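Local coordinates for protein maltose operon transcriptional repressor (Staphylococcus aureus subsp. aureus Mu50, PDB 3HCW) that probably represses transcription of the maltose operon, its C-terminal region carrying a periplasmic-binding-protein-like domain of the kind that senses small effector molecules in LacI-type regulators, at residues Thr37-Tyr43 / Gly255-Leu259. Residue numbers count along the deposited sequence, not the author numbering.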
loop_
_atom_site.group_PDB
_atom_site.type_symbol
_atom_site.label_atom_id
_atom_site.label_comp_id
_atom_site.label_asym_id
_atom_site.label_seq_id
_atom_site.Cartn_x
_atom_site.Cartn_y
_atom_site.Cartn_z
ATOM N N THR A 37 14.966 -12.038 5.310
ATOM C CA THR A 37 15.831 -12.634 6.331
ATOM C C THR A 37 15.787 -14.161 6.249
ATOM O O THR A 37 16.829 -14.809 6.150
ATOM C CB THR A 37 15.434 -12.131 7.735
ATOM O OG1 THR A 37 15.759 -10.740 7.830
ATOM C CG2 THR A 37 16.148 -12.915 8.870
ATOM N N CYS A 38 14.576 -14.715 6.268
ATOM C CA CYS A 38 14.347 -16.141 6.063
ATOM C C CYS A 38 14.984 -16.670 4.770
ATOM O O CYS A 38 15.616 -17.725 4.785
ATOM C CB CYS A 38 12.844 -16.443 6.070
ATOM S SG CYS A 38 12.092 -16.339 7.707
ATOM N N ASN A 39 14.833 -15.923 3.674
ATOM C CA ASN A 39 15.349 -16.337 2.363
ATOM C C ASN A 39 16.877 -16.255 2.251
ATOM O O ASN A 39 17.471 -16.866 1.358
ATOM C CB ASN A 39 14.709 -15.537 1.212
ATOM C CG ASN A 39 13.202 -15.793 1.048
ATOM O OD1 ASN A 39 12.536 -15.061 0.321
ATOM N ND2 ASN A 39 12.666 -16.810 1.723
ATOM N N GLN A 40 17.508 -15.511 3.157
ATOM C CA GLN A 40 18.968 -15.422 3.183
ATOM C C GLN A 40 19.592 -16.585 3.956
ATOM O O GLN A 40 20.817 -16.710 4.010
ATOM C CB GLN A 40 19.422 -14.086 3.779
ATOM C CG GLN A 40 19.378 -12.912 2.816
ATOM C CD GLN A 40 19.111 -11.583 3.518
ATOM O OE1 GLN A 40 19.323 -11.446 4.725
ATOM N NE2 GLN A 40 18.629 -10.601 2.761
ATOM N N HIS A 41 18.749 -17.430 4.547
ATOM C CA HIS A 41 19.213 -18.572 5.335
ATOM C C HIS A 41 18.565 -19.891 4.896
ATOM O O HIS A 41 18.523 -20.860 5.661
ATOM C CB HIS A 41 18.978 -18.309 6.827
ATOM C CG HIS A 41 19.820 -17.203 7.385
ATOM N ND1 HIS A 41 19.509 -15.871 7.215
ATOM C CD2 HIS A 41 20.964 -17.232 8.108
ATOM C CE1 HIS A 41 20.428 -15.127 7.806
ATOM N NE2 HIS A 41 21.320 -15.930 8.357
ATOM N N GLY A 42 18.056 -19.917 3.664
ATOM C CA GLY A 42 17.464 -21.126 3.079
ATOM C C GLY A 42 16.054 -21.483 3.539
ATOM O O GLY A 42 15.573 -22.596 3.290
ATOM N N TYR A 43 15.392 -20.541 4.206
ATOM C CA TYR A 43 14.037 -20.755 4.698
ATOM C C TYR A 43 13.001 -20.080 3.818
ATOM O O TYR A 43 13.192 -18.949 3.373
ATOM C CB TYR A 43 13.908 -20.293 6.157
ATOM C CG TYR A 43 14.393 -21.328 7.151
ATOM C CD1 TYR A 43 15.762 -21.496 7.411
ATOM C CD2 TYR A 43 13.486 -22.158 7.817
ATOM C CE1 TYR A 43 16.209 -22.452 8.319
ATOM C CE2 TYR A 43 13.919 -23.116 8.731
ATOM C CZ TYR A 43 15.279 -23.255 8.977
ATOM O OH TYR A 43 15.709 -24.204 9.870
ATOM N N GLY A 255 12.299 -12.637 12.065
ATOM C CA GLY A 255 12.928 -13.626 11.185
ATOM C C GLY A 255 14.206 -14.199 11.770
ATOM O O GLY A 255 14.405 -15.415 11.777
ATOM N N SER A 256 15.065 -13.317 12.272
ATOM C CA SER A 256 16.285 -13.729 12.976
ATOM C C SER A 256 16.010 -14.563 14.224
ATOM O O SER A 256 16.662 -15.587 14.428
ATOM C CB SER A 256 17.122 -12.510 13.334
ATOM O OG SER A 256 17.614 -11.906 12.151
ATOM N N ALA A 257 15.043 -14.125 15.039
ATOM C CA ALA A 257 14.674 -14.819 16.283
ATOM C C ALA A 257 14.213 -16.253 16.043
ATOM O O ALA A 257 14.667 -17.162 16.723
ATOM C CB ALA A 257 13.592 -14.055 17.039
ATOM N N ILE A 258 13.320 -16.447 15.075
ATOM C CA ILE A 258 12.747 -17.771 14.819
ATOM C C ILE A 258 13.804 -18.741 14.262
ATOM O O ILE A 258 13.809 -19.923 14.618
ATOM C CB ILE A 258 11.453 -17.689 13.951
ATOM C CG1 ILE A 258 10.651 -18.998 13.998
ATOM C CG2 ILE A 258 11.759 -17.238 12.520
ATOM C CD1 ILE A 258 10.227 -19.455 15.419
ATOM N N LEU A 259 14.714 -18.210 13.441
ATOM C CA LEU A 259 15.854 -18.942 12.898
ATOM C C LEU A 259 16.789 -19.399 14.001
ATOM O O LEU A 259 17.300 -20.518 13.963
ATOM C CB LEU A 259 16.628 -18.058 11.924
ATOM C CG LEU A 259 16.439 -18.205 10.410
ATOM C CD1 LEU A 259 15.038 -18.672 10.005
ATOM C CD2 LEU A 259 16.832 -16.898 9.707
#
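Apolar helix-to-helix packing on one face of a parallel beta-sheet is exemplified where the C-terminal end of helix 25-39, with the turn that follows it, meets helix 247-263 in the subdomain containing the chain's N-terminal strand. Close approach depends on a small residue: at Gly255, CA lies 5.7 Å from the CA of Thr37, and the methyl CG2 of Thr37 reaches to 3.7 Å from Gly255 C and 3.6 Å from Ser256 N. A beta-carbon on Gly255 would crowd that methyl. One turn on, Leu259 enters a cleft formed by the other segment. Leu259 CD1 lies over the face of the Tyr43 ring, 4.1 Å from the centroid in a CH-pi contact, and 4.4 Å from Cys38 SG, while Leu259 CD2 sits 3.8 Å from His41 CG. The turn is shaped by its own bonds: His41 ND1 donates to Thr37 O (3.1 Å), Tyr43 N to Cys38 O (2.9 Å), and Gly42 adopts positive phi. Beneath, Cys38 and Tyr43 touch Ile10 of strand 9-13, while Ile258 reaches strands 71-74 and 94-97. With no hydrogen bond between the segments, cohesion here rests on van der Waals contact and buried apolar surface; Ser256 OG bonds to Gln252 O in its own helix.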